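Local coordinates for uncharacterized protein (Pyrococcus horikoshii, PDB 1ZJJ), which is probably a magnesium-dependent phosphatase of the haloacid dehalogenase superfamily, although its natural substrate has not been established, at residues Glu27-Lys30 / Pro35-Phe38; Met49-Leu54 / Gly58-Ser63; Lys120-Gly125 / Leu140-Gly145; Ala146-Thr151 / Ala172-Ala177; Leu248-Pro251 / Glu255-Asp258. One frame throughout, in Å; residues are numbered along the deposited sequence.

Contact 1: residues Glu27-Lys30 / Pro35-Phe38; sequences EFLK and PFAF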
# COMPACT_ATOMS: atom_id res chain seq x y z
N GLU B 27 25.54 -31.96 -4.09
CA GLU B 27 26.02 -33.34 -4.14
C GLU B 27 26.84 -33.63 -2.90
O GLU B 27 26.90 -34.76 -2.42
CB GLU B 27 26.87 -33.59 -5.39
CG GLU B 27 26.14 -34.38 -6.45
CD GLU B 27 25.23 -35.44 -5.83
OE1 GLU B 27 25.75 -36.35 -5.14
OE2 GLU B 27 24.00 -35.34 -6.03
N PHE B 28 27.47 -32.58 -2.38
CA PHE B 28 28.29 -32.71 -1.18
C PHE B 28 27.44 -32.90 0.08
O PHE B 28 27.77 -33.72 0.94
CB PHE B 28 29.17 -31.46 -1.02
CG PHE B 28 29.98 -31.45 0.24
CD1 PHE B 28 31.07 -32.30 0.40
CD2 PHE B 28 29.63 -30.61 1.28
CE1 PHE B 28 31.80 -32.30 1.58
CE2 PHE B 28 30.36 -30.60 2.47
CZ PHE B 28 31.45 -31.45 2.62
N LEU B 29 26.36 -32.13 0.20
CA LEU B 29 25.51 -32.24 1.38
C LEU B 29 24.94 -33.66 1.51
O LEU B 29 24.84 -34.20 2.61
CB LEU B 29 24.38 -31.20 1.30
CG LEU B 29 24.87 -29.76 1.22
CD1 LEU B 29 23.69 -28.81 1.18
CD2 LEU B 29 25.76 -29.46 2.43
N LYS B 30 24.58 -34.25 0.38
CA LYS B 30 24.03 -35.60 0.36
C LYS B 30 25.09 -36.62 0.80
O LYS B 30 24.78 -37.58 1.51
CB LYS B 30 23.53 -35.93 -1.04
CG LYS B 30 22.37 -35.06 -1.46
CD LYS B 30 21.93 -35.29 -2.89
CE LYS B 30 20.58 -34.64 -3.11
NZ LYS B 30 20.17 -34.58 -4.54
N PRO B 35 21.11 -32.77 5.97
CA PRO B 35 19.76 -32.45 5.48
C PRO B 35 19.70 -30.98 5.08
O PRO B 35 20.37 -30.14 5.68
CB PRO B 35 18.87 -32.74 6.69
CG PRO B 35 19.66 -33.74 7.48
CD PRO B 35 21.06 -33.20 7.38
N PHE B 36 18.89 -30.67 4.08
CA PHE B 36 18.75 -29.28 3.65
C PHE B 36 17.39 -29.04 3.04
O PHE B 36 16.66 -29.97 2.69
CB PHE B 36 19.86 -28.94 2.64
CG PHE B 36 19.79 -29.74 1.37
CD1 PHE B 36 19.01 -29.31 0.30
CD2 PHE B 36 20.46 -30.96 1.26
CE1 PHE B 36 18.91 -30.08 -0.87
CE2 PHE B 36 20.36 -31.72 0.11
CZ PHE B 36 19.58 -31.29 -0.96
N ALA B 37 17.03 -27.76 2.93
CA ALA B 37 15.76 -27.38 2.35
C ALA B 37 15.89 -25.98 1.77
O ALA B 37 16.74 -25.20 2.20
CB ALA B 37 14.66 -27.41 3.40
N PHE B 38 15.06 -25.69 0.77
CA PHE B 38 15.07 -24.38 0.14
C PHE B 38 13.86 -23.63 0.70
O PHE B 38 12.78 -24.22 0.89
CB PHE B 38 15.00 -24.53 -1.38
CG PHE B 38 16.18 -25.29 -1.97
CD1 PHE B 38 17.34 -25.50 -1.23
CD2 PHE B 38 16.14 -25.75 -3.28
CE1 PHE B 38 18.44 -26.17 -1.78
CE2 PHE B 38 17.24 -26.42 -3.84
CZ PHE B 38 18.39 -26.63 -3.09
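Leu29 and Lys30 meet Phe36 in a small helix-on-strand packing contact, where the last turn of helix 22-31 lies against the start of strand 36-40 in the Rossmann-like core of this HAD-type protein. The chain turns from one element into the other within a few residues, and no hydrogen bond joins 27-30 to 35-38; side chains alone make the contact. Leu29 uses one methyl branch: its CD1 lies 3.9 Å from CD2 of Phe36, and Leu29 CB lies equally close to the same ring carbon. The methyl comes in obliquely. Lys30 meets the ring differently, the CE of its extended chain standing at the edge, near the ring plane, 4.1 Å from Phe36 CZ. The lysine thus lends its aliphatic part to the solvent-facing end of the contact. A chi1 of 63° sets CG of Phe36 between its backbone N and carbonyl carbon, and from there the ring reaches the helix. Leu29 is buried, whereas Lys30 is exposed, which gives the contact an inner and an outer end. Leu29 also packs on Ile4 and Phe6 of strand 2-6 and on Leu260 of helix 256-261, and Phe36 touches Phe6 and Ile26, joining helix 22-31 to two adjacent strands.

Contact 2: residues Met49-Leu54 / Gly58-Ser63; sequences MYREKL and GIDVSS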
# COMPACT_ATOMS: atom_id res chain seq x y z
N MET B 49 6.78 -26.24 -9.42
CA MET B 49 7.26 -25.27 -10.40
C MET B 49 8.70 -24.89 -10.09
O MET B 49 9.51 -24.72 -10.99
CB MET B 49 6.39 -24.00 -10.38
CG MET B 49 5.07 -24.12 -11.13
SD MET B 49 4.02 -22.65 -10.95
CE MET B 49 2.68 -23.30 -10.00
N TYR B 50 9.01 -24.75 -8.81
CA TYR B 50 10.36 -24.38 -8.42
C TYR B 50 11.36 -25.49 -8.72
O TYR B 50 12.50 -25.22 -9.09
CB TYR B 50 10.40 -23.99 -6.93
CG TYR B 50 10.20 -22.50 -6.75
CD1 TYR B 50 9.05 -22.00 -6.15
CD2 TYR B 50 11.15 -21.59 -7.23
CE1 TYR B 50 8.84 -20.62 -6.04
CE2 TYR B 50 10.95 -20.22 -7.12
CZ TYR B 50 9.80 -19.74 -6.53
OH TYR B 50 9.60 -18.38 -6.44
N ARG B 51 10.93 -26.75 -8.58
CA ARG B 51 11.82 -27.86 -8.89
C ARG B 51 12.21 -27.75 -10.36
O ARG B 51 13.36 -27.98 -10.72
CB ARG B 51 11.14 -29.21 -8.64
CG ARG B 51 11.85 -30.39 -9.30
CD ARG B 51 11.13 -31.71 -9.03
NE ARG B 51 11.48 -32.76 -9.99
CZ ARG B 51 12.67 -33.34 -10.09
NH1 ARG B 51 13.66 -32.98 -9.28
NH2 ARG B 51 12.88 -34.28 -11.00
N GLU B 52 11.26 -27.37 -11.21
CA GLU B 52 11.56 -27.24 -12.64
C GLU B 52 12.53 -26.09 -12.88
O GLU B 52 13.50 -26.23 -13.64
CB GLU B 52 10.27 -27.03 -13.44
CG GLU B 52 9.25 -28.16 -13.31
CD GLU B 52 9.84 -29.54 -13.62
OE1 GLU B 52 10.23 -29.77 -14.78
OE2 GLU B 52 9.91 -30.38 -12.70
N LYS B 53 12.30 -24.95 -12.24
CA LYS B 53 13.19 -23.80 -12.41
C LYS B 53 14.61 -24.19 -11.98
O LYS B 53 15.58 -23.87 -12.66
CB LYS B 53 12.69 -22.61 -11.57
CG LYS B 53 13.72 -21.52 -11.29
CD LYS B 53 14.17 -20.76 -12.54
CE LYS B 53 15.18 -19.67 -12.18
NZ LYS B 53 15.56 -18.83 -13.35
N LEU B 54 14.71 -24.88 -10.86
CA LEU B 54 16.01 -25.30 -10.35
C LEU B 54 16.69 -26.23 -11.35
O LEU B 54 17.90 -26.09 -11.61
CB LEU B 54 15.85 -25.99 -9.00
CG LEU B 54 15.61 -25.02 -7.83
CD1 LEU B 54 15.33 -25.79 -6.56
CD2 LEU B 54 16.83 -24.13 -7.64
N GLY B 58 20.52 -26.09 -13.44
CA GLY B 58 21.49 -27.15 -13.20
C GLY B 58 21.40 -27.85 -11.86
O GLY B 58 22.32 -28.53 -11.42
N ILE B 59 20.25 -27.70 -11.23
CA ILE B 59 20.00 -28.26 -9.91
C ILE B 59 18.84 -29.25 -9.84
O ILE B 59 17.72 -28.93 -10.22
CB ILE B 59 19.73 -27.13 -8.92
CG1 ILE B 59 20.91 -26.16 -8.95
CG2 ILE B 59 19.54 -27.70 -7.53
CD1 ILE B 59 20.55 -24.67 -9.00
N ASP B 60 19.11 -30.44 -9.29
CA ASP B 60 18.08 -31.47 -9.17
C ASP B 60 17.78 -31.79 -7.71
O ASP B 60 18.60 -32.37 -7.00
CB ASP B 60 18.51 -32.74 -9.89
CG ASP B 60 17.37 -33.74 -10.05
OD1 ASP B 60 16.43 -33.72 -9.23
OD2 ASP B 60 17.44 -34.54 -11.00
N VAL B 61 16.59 -31.41 -7.25
CA VAL B 61 16.16 -31.68 -5.89
C VAL B 61 14.66 -31.95 -5.90
O VAL B 61 13.94 -31.51 -6.80
CB VAL B 61 16.41 -30.48 -4.94
CG1 VAL B 61 17.91 -30.14 -4.91
CG2 VAL B 61 15.58 -29.27 -5.38
N SER B 62 14.20 -32.69 -4.90
CA SER B 62 12.79 -33.02 -4.80
C SER B 62 11.97 -31.80 -4.38
O SER B 62 12.42 -31.00 -3.56
CB SER B 62 12.60 -34.14 -3.78
OG SER B 62 11.24 -34.43 -3.58
N SER B 63 10.78 -31.65 -4.94
CA SER B 63 9.92 -30.53 -4.59
C SER B 63 9.54 -30.66 -3.11
O SER B 63 9.02 -29.72 -2.50
CB SER B 63 8.65 -30.54 -5.45
OG SER B 63 7.89 -31.72 -5.19
O HOH W 1 15.33 -29.29 -9.13
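A Schellman motif ends helix 47-56, and the loop that follows folds back along the helix, where Arg51 grips it and Leu54 packs against it. Gly58, with positive phi, is the C-prime residue of the motif, whose two bonds run from Ile59 N to Leu54 O, at 2.9 Å, and from Gly58 N to Leu55 O. Farther along, NH1 of Arg51 makes two bonds, both near the guanidinium plane. One runs to Val61 O at 2.9 Å, the nitrogen standing well above the carbonyl plane; the other is a salt bridge to Asp60 OD1, also 2.9 Å, fairly straight at 161° but met from above the carboxylate plane, with the two flat groups turned 46° against each other. The arginine reaches this place with CG anti to the backbone N (chi1 164°) and a chain stretched out to NE, so that its CG and CD run past Val61 O. Glu52 adds a long, purely electrostatic contact to the guanidinium. A water molecule fills in between the backbones, donating to Arg51 O and to Ile59 O (2.7 Å) and accepting from Val61 N. On the buried side the chemistry is apolar: CD1 of Leu54 meets CG2 of Val61 at 3.7 Å, and its other methyl, CD2, lies 4.0 Å from Ile59 CD1. Leu54 and Val61 both rest on Phe38 of strand 36-40, and Leu54 and Arg51 reach Ile66 of strand 66-68, so helix and returning loop together flank edge strand 66-68 and its neighbour 36-40.

Contact 3: residues Lys120-Gly125 / Leu140-Gly145; sequences KHVVVG and LAIRNG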
# COMPACT_ATOMS: atom_id res chain seq x y z
N LYS B 120 -14.12 -15.82 5.47
CA LYS B 120 -13.59 -15.93 6.83
C LYS B 120 -12.09 -15.64 6.90
O LYS B 120 -11.57 -15.25 7.95
CB LYS B 120 -13.87 -17.33 7.39
CG LYS B 120 -15.34 -17.65 7.60
CD LYS B 120 -15.96 -16.72 8.64
CE LYS B 120 -17.45 -16.98 8.83
NZ LYS B 120 -17.73 -18.28 9.51
N HIS B 121 -11.39 -15.83 5.78
CA HIS B 121 -9.95 -15.60 5.72
C HIS B 121 -9.55 -14.91 4.41
O HIS B 121 -9.99 -15.30 3.33
CB HIS B 121 -9.20 -16.94 5.81
CG HIS B 121 -9.60 -17.79 6.97
ND1 HIS B 121 -9.34 -17.45 8.28
CD2 HIS B 121 -10.25 -18.99 7.02
CE1 HIS B 121 -9.81 -18.39 9.08
NE2 HIS B 121 -10.36 -19.33 8.34
N VAL B 122 -8.71 -13.89 4.53
CA VAL B 122 -8.21 -13.18 3.35
C VAL B 122 -6.70 -13.44 3.30
O VAL B 122 -5.98 -13.13 4.25
CB VAL B 122 -8.46 -11.67 3.43
CG1 VAL B 122 -7.84 -10.98 2.22
CG2 VAL B 122 -9.96 -11.39 3.48
N VAL B 123 -6.24 -14.03 2.21
CA VAL B 123 -4.83 -14.36 2.04
C VAL B 123 -4.25 -13.49 0.92
O VAL B 123 -4.74 -13.50 -0.22
CB VAL B 123 -4.64 -15.86 1.71
CG1 VAL B 123 -3.17 -16.17 1.49
CG2 VAL B 123 -5.18 -16.71 2.85
N VAL B 124 -3.19 -12.75 1.24
CA VAL B 124 -2.58 -11.84 0.30
C VAL B 124 -1.12 -12.16 0.01
O VAL B 124 -0.30 -12.18 0.92
CB VAL B 124 -2.65 -10.39 0.83
CG1 VAL B 124 -2.17 -9.40 -0.23
CG2 VAL B 124 -4.07 -10.07 1.27
N GLY B 125 -0.82 -12.40 -1.26
CA GLY B 125 0.54 -12.67 -1.68
C GLY B 125 0.81 -11.76 -2.85
O GLY B 125 0.01 -10.86 -3.14
N LEU B 140 -13.21 -5.03 2.46
CA LEU B 140 -14.55 -5.23 2.98
C LEU B 140 -14.60 -6.49 3.83
O LEU B 140 -15.17 -6.49 4.92
CB LEU B 140 -15.56 -5.33 1.83
CG LEU B 140 -15.86 -4.01 1.09
CD1 LEU B 140 -16.73 -4.28 -0.12
CD2 LEU B 140 -16.56 -3.05 2.04
N ALA B 141 -13.99 -7.56 3.34
CA ALA B 141 -13.97 -8.83 4.06
C ALA B 141 -13.20 -8.74 5.38
O ALA B 141 -13.70 -9.14 6.43
CB ALA B 141 -13.38 -9.92 3.18
N ILE B 142 -11.98 -8.20 5.33
CA ILE B 142 -11.17 -8.06 6.54
C ILE B 142 -11.89 -7.18 7.57
O ILE B 142 -11.83 -7.45 8.77
CB ILE B 142 -9.79 -7.46 6.23
CG1 ILE B 142 -8.97 -8.45 5.41
CG2 ILE B 142 -9.08 -7.08 7.53
CD1 ILE B 142 -7.68 -7.86 4.85
N ARG B 143 -12.56 -6.13 7.09
CA ARG B 143 -13.31 -5.23 7.97
C ARG B 143 -14.53 -5.93 8.55
O ARG B 143 -15.08 -5.52 9.57
CB ARG B 143 -13.76 -3.98 7.20
CG ARG B 143 -12.84 -2.83 7.44
CD ARG B 143 -13.07 -1.71 6.49
NE ARG B 143 -12.01 -0.73 6.68
CZ ARG B 143 -11.92 0.06 7.74
NH1 ARG B 143 -12.82 0.00 8.70
NH2 ARG B 143 -10.90 0.91 7.83
N ASN B 144 -14.97 -6.98 7.87
CA ASN B 144 -16.12 -7.75 8.33
C ASN B 144 -15.70 -8.86 9.29
O ASN B 144 -16.52 -9.70 9.70
CB ASN B 144 -16.85 -8.35 7.13
CG ASN B 144 -18.19 -8.94 7.52
OD1 ASN B 144 -18.99 -8.30 8.21
ND2 ASN B 144 -18.46 -10.16 7.06
N GLY B 145 -14.42 -8.87 9.65
CA GLY B 145 -13.91 -9.86 10.58
C GLY B 145 -13.05 -10.97 9.98
O GLY B 145 -12.60 -11.84 10.70
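Val122 faces Ala141 and Ile142 across a fully buried, apolar contact between strand 121-124 and the last turn of helix 132-143. The valine carries its side of it: CG2 lies 3.7 Å from Ala141 CB and equally close to Ile142 CG1, so this methyl touches both helix residues. Ile142 CD1 reaches on to Val122 CG1 at 4.1 Å, so the isoleucine arm, CG1 on one branch and CD1 on the other, lies across the fork of the valine at about a right angle. A chi1 of -68° places CG1 of Ile142 anti to its carbonyl carbon and directs the longer arm of the isoleucine at the strand. The helix then stops: Gly145, at positive phi, is the C-prime residue of a Schellman motif, with Gly145 N bonded to Ile142 O at 3.1 Å and Ala146 N to Ala141 O. In the next shell, Ile142 also packs on Phe148 and on Val180, and Val122 on Ala146. Arg143 bonds through NH2 to Ala177 O of helix 167-178, and both Arg143 and Leu140 pack on Ile163 of the second subunit. Strand 121-124, helix 132-143 and strand 147-150 make a beta-alpha-beta unit, and the contact is the packing of its crossover helix on its first strand, the layered construction of an alpha/beta domain, here away from the magnesium site.

Contact 4: residues Ala146-Thr151 / Ala172-Ala177; sequences ATFIGT and AALKVA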
# COMPACT_ATOMS: atom_id res chain seq x y z
N ALA B 146 -12.84 -10.94 8.67
CA ALA B 146 -12.02 -11.98 8.04
C ALA B 146 -10.57 -11.85 8.46
O ALA B 146 -10.07 -10.74 8.65
CB ALA B 146 -12.12 -11.87 6.53
N THR B 147 -9.90 -12.99 8.61
CA THR B 147 -8.49 -12.98 8.98
C THR B 147 -7.70 -12.28 7.87
O THR B 147 -8.01 -12.43 6.69
CB THR B 147 -7.94 -14.42 9.14
OG1 THR B 147 -8.86 -15.20 9.91
CG2 THR B 147 -6.60 -14.39 9.86
N PHE B 148 -6.69 -11.51 8.25
CA PHE B 148 -5.85 -10.79 7.30
C PHE B 148 -4.50 -11.51 7.36
O PHE B 148 -3.75 -11.37 8.33
CB PHE B 148 -5.73 -9.32 7.75
CG PHE B 148 -4.86 -8.45 6.86
CD1 PHE B 148 -4.35 -8.91 5.65
CD2 PHE B 148 -4.57 -7.14 7.25
CE1 PHE B 148 -3.55 -8.08 4.84
CE2 PHE B 148 -3.78 -6.30 6.46
CZ PHE B 148 -3.27 -6.77 5.25
N ILE B 149 -4.21 -12.30 6.33
CA ILE B 149 -2.97 -13.07 6.23
C ILE B 149 -2.11 -12.67 5.04
O ILE B 149 -2.58 -12.64 3.90
CB ILE B 149 -3.27 -14.58 6.09
CG1 ILE B 149 -4.15 -15.05 7.25
CG2 ILE B 149 -1.97 -15.38 6.04
CD1 ILE B 149 -4.90 -16.34 6.96
N GLY B 150 -0.84 -12.37 5.30
CA GLY B 150 0.07 -11.99 4.23
C GLY B 150 1.12 -13.07 4.05
O GLY B 150 1.69 -13.53 5.03
N THR B 151 1.38 -13.49 2.81
CA THR B 151 2.36 -14.55 2.60
C THR B 151 3.78 -14.15 3.00
O THR B 151 4.50 -14.96 3.58
CB THR B 151 2.38 -15.05 1.13
OG1 THR B 151 2.73 -13.97 0.25
CG2 THR B 151 1.02 -15.61 0.75
N ALA B 172 0.72 -3.74 2.62
CA ALA B 172 0.74 -2.43 3.26
C ALA B 172 -0.52 -1.64 2.93
O ALA B 172 -1.10 -1.01 3.81
CB ALA B 172 1.98 -1.65 2.82
N ALA B 173 -0.93 -1.68 1.66
CA ALA B 173 -2.13 -0.97 1.24
C ALA B 173 -3.35 -1.47 2.02
O ALA B 173 -4.17 -0.67 2.48
CB ALA B 173 -2.36 -1.17 -0.25
N LEU B 174 -3.47 -2.78 2.18
CA LEU B 174 -4.59 -3.36 2.90
C LEU B 174 -4.53 -3.06 4.40
O LEU B 174 -5.57 -2.92 5.05
CB LEU B 174 -4.66 -4.87 2.66
CG LEU B 174 -5.12 -5.22 1.25
CD1 LEU B 174 -5.04 -6.72 1.05
CD2 LEU B 174 -6.55 -4.71 1.02
N LYS B 175 -3.32 -2.93 4.94
CA LYS B 175 -3.16 -2.60 6.35
C LYS B 175 -3.74 -1.21 6.58
O LYS B 175 -4.42 -0.96 7.58
CB LYS B 175 -1.68 -2.62 6.73
CG LYS B 175 -1.40 -2.28 8.19
CD LYS B 175 0.07 -2.53 8.55
CE LYS B 175 1.00 -1.63 7.74
NZ LYS B 175 2.44 -1.96 7.90
N VAL B 176 -3.46 -0.29 5.66
CA VAL B 176 -3.97 1.07 5.75
C VAL B 176 -5.48 1.14 5.53
O VAL B 176 -6.18 1.87 6.23
CB VAL B 176 -3.26 1.99 4.73
CG1 VAL B 176 -4.00 3.33 4.60
CG2 VAL B 176 -1.84 2.23 5.18
N ALA B 177 -5.97 0.38 4.56
CA ALA B 177 -7.40 0.38 4.25
C ALA B 177 -8.25 -0.32 5.30
O ALA B 177 -9.42 0.02 5.48
CB ALA B 177 -7.63 -0.25 2.89
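Strand 147-150 and helix 167-178 face each other with their backbones well separated, the closest pair of CA atoms being Phe148 and Lys175 at 8.7 Å. No hydrogen bond crosses the gap; Phe148 bridges it alone from the strand side. A chi1 of 179° turns its ring away from the strand's own backbone N and out to the helix, where it lands on the backbone and CB atoms of one turn. CZ of Phe148 is 3.5 Å from Leu174 CB, a tight apolar touch, and CE1 reaches the same carbon more loosely. On the other side of CZ, CE2 lies 3.7 Å from Lys175 N and close to Lys175 CA. Both residues meet the ring obliquely. Lys175 adds its CB, 4.2 Å from Phe148 CE2, while the rest of its chain leads away, leaving the contact buried at Leu174 and exposed at the lysine. Further out, Phe148 also touches Val124 of strand 121-124 and Pro182. Leu174 packs on Val124 and on Leu135 and Thr139 of helix 132-143, so the ring sits where two helices cover the strands. Ala172 and Val176, which point away from the strand, pack on Val176 and Ala155 of the second subunit, respectively.

Contact 5: residues Leu248-Pro251 / Glu255-Asp258; sequences LVLP and ELID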
# COMPACT_ATOMS: atom_id res chain seq x y z
N LEU B 248 28.37 -15.33 9.50
CA LEU B 248 29.38 -15.69 8.53
C LEU B 248 29.02 -15.12 7.17
O LEU B 248 27.85 -15.09 6.79
CB LEU B 248 29.48 -17.22 8.44
CG LEU B 248 30.43 -17.84 7.41
CD1 LEU B 248 31.87 -17.73 7.89
CD2 LEU B 248 30.07 -19.31 7.22
N VAL B 249 30.03 -14.64 6.45
CA VAL B 249 29.83 -14.09 5.11
C VAL B 249 30.68 -14.88 4.14
O VAL B 249 31.88 -15.08 4.36
CB VAL B 249 30.24 -12.60 5.04
CG1 VAL B 249 29.98 -12.06 3.64
CG2 VAL B 249 29.48 -11.79 6.07
N LEU B 250 30.06 -15.35 3.06
CA LEU B 250 30.77 -16.13 2.05
C LEU B 250 30.52 -15.55 0.67
O LEU B 250 29.50 -14.92 0.42
CB LEU B 250 30.32 -17.59 2.08
CG LEU B 250 30.50 -18.43 3.35
CD1 LEU B 250 29.85 -19.79 3.13
CD2 LEU B 250 31.98 -18.58 3.67
N PRO B 251 31.47 -15.76 -0.26
CA PRO B 251 31.35 -15.27 -1.63
C PRO B 251 30.11 -15.85 -2.32
O PRO B 251 29.37 -15.14 -3.02
CB PRO B 251 32.64 -15.75 -2.29
CG PRO B 251 33.61 -15.75 -1.14
CD PRO B 251 32.79 -16.38 -0.04
N GLU B 255 31.42 -21.93 -1.59
CA GLU B 255 32.41 -21.87 -0.52
C GLU B 255 31.96 -22.57 0.76
O GLU B 255 32.76 -22.77 1.68
CB GLU B 255 32.77 -20.41 -0.21
CG GLU B 255 33.73 -19.76 -1.20
CD GLU B 255 33.15 -19.60 -2.60
OE1 GLU B 255 32.01 -19.09 -2.72
OE2 GLU B 255 33.82 -19.98 -3.57
N LEU B 256 30.68 -22.94 0.83
CA LEU B 256 30.16 -23.64 2.00
C LEU B 256 30.81 -25.01 2.12
O LEU B 256 30.88 -25.57 3.20
CB LEU B 256 28.65 -23.83 1.90
CG LEU B 256 27.75 -22.80 2.58
CD1 LEU B 256 26.28 -23.22 2.39
CD2 LEU B 256 28.09 -22.69 4.06
N ILE B 257 31.26 -25.55 0.99
CA ILE B 257 31.88 -26.87 0.99
C ILE B 257 33.17 -26.89 1.82
O ILE B 257 33.30 -27.71 2.74
CB ILE B 257 32.20 -27.32 -0.45
CG1 ILE B 257 30.90 -27.46 -1.24
CG2 ILE B 257 32.95 -28.65 -0.43
CD1 ILE B 257 31.10 -27.78 -2.71
N ASP B 258 34.10 -26.00 1.52
CA ASP B 258 35.34 -25.99 2.29
C ASP B 258 35.11 -25.50 3.71
O ASP B 258 35.83 -25.88 4.63
CB ASP B 258 36.41 -25.17 1.57
CG ASP B 258 37.15 -25.98 0.52
OD1 ASP B 258 38.04 -25.43 -0.16
OD2 ASP B 258 36.84 -27.18 0.37
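The final strand of the HAD-type parallel sheet, 248-250, turns into the C-terminal helix 256-261, and Leu250 and Pro251 pack against Glu255 and Leu256 across that short connection. The apolar part is a leucine pair. Methyl CD1 of Leu250 lies 3.5 Å from CD2 of Leu256 and 3.7 Å from its CG, the two side chains crossing at about a right angle. In Leu250 a chi1 of -60°, with CD1 extended beyond CG (chi2 175°), brings this methyl to the helix. Leu256 is buried and also packs on Ile227 of strand 225-229 and Leu25 of helix 22-31, so the pair belongs to the layer between the sheet and its covering helices. Leu250 touches Ile227 as well. The second kind of contact lies toward solvent, where the methylene chain of Glu255 is laid against the proline ring: Glu255 CG is 3.7 Å from Pro251 CD and 4.0 Å from Pro251 CG. No hydrogen bond links 248-251 with 255-258. The carboxylate finds its polar partner in the connection itself, OE1 of Glu255 bonding to Ser252 OG. A bend at chi2 (65°) folds the acid back over the proline, bringing that same oxygen, OE1 of Glu255, within 3.4 Å of Pro251 CB.

Contacts 1, 2 and 5 belong to the domain that carries the magnesium site, contacts 3 and 4 to the smaller four-stranded sheet on the opposite side of the chain's centre. Contacts 1 and 2 touch through Phe38, and contact 1 reaches contact 5 where Phe28 packs on Ile257. Contacts 3 and 4 are joined backbone to backbone, since strands 121-124 and 147-150 are neighbours, and both approach the second subunit. Contact 3 involves buried residues alone, and contact 4 is mostly buried; contacts 1 and 5 grade from a buried leucine to an exposed side. Contact 2, at a helix end, alone has a salt bridge, hydrogen bonds and a bridging water across its segments.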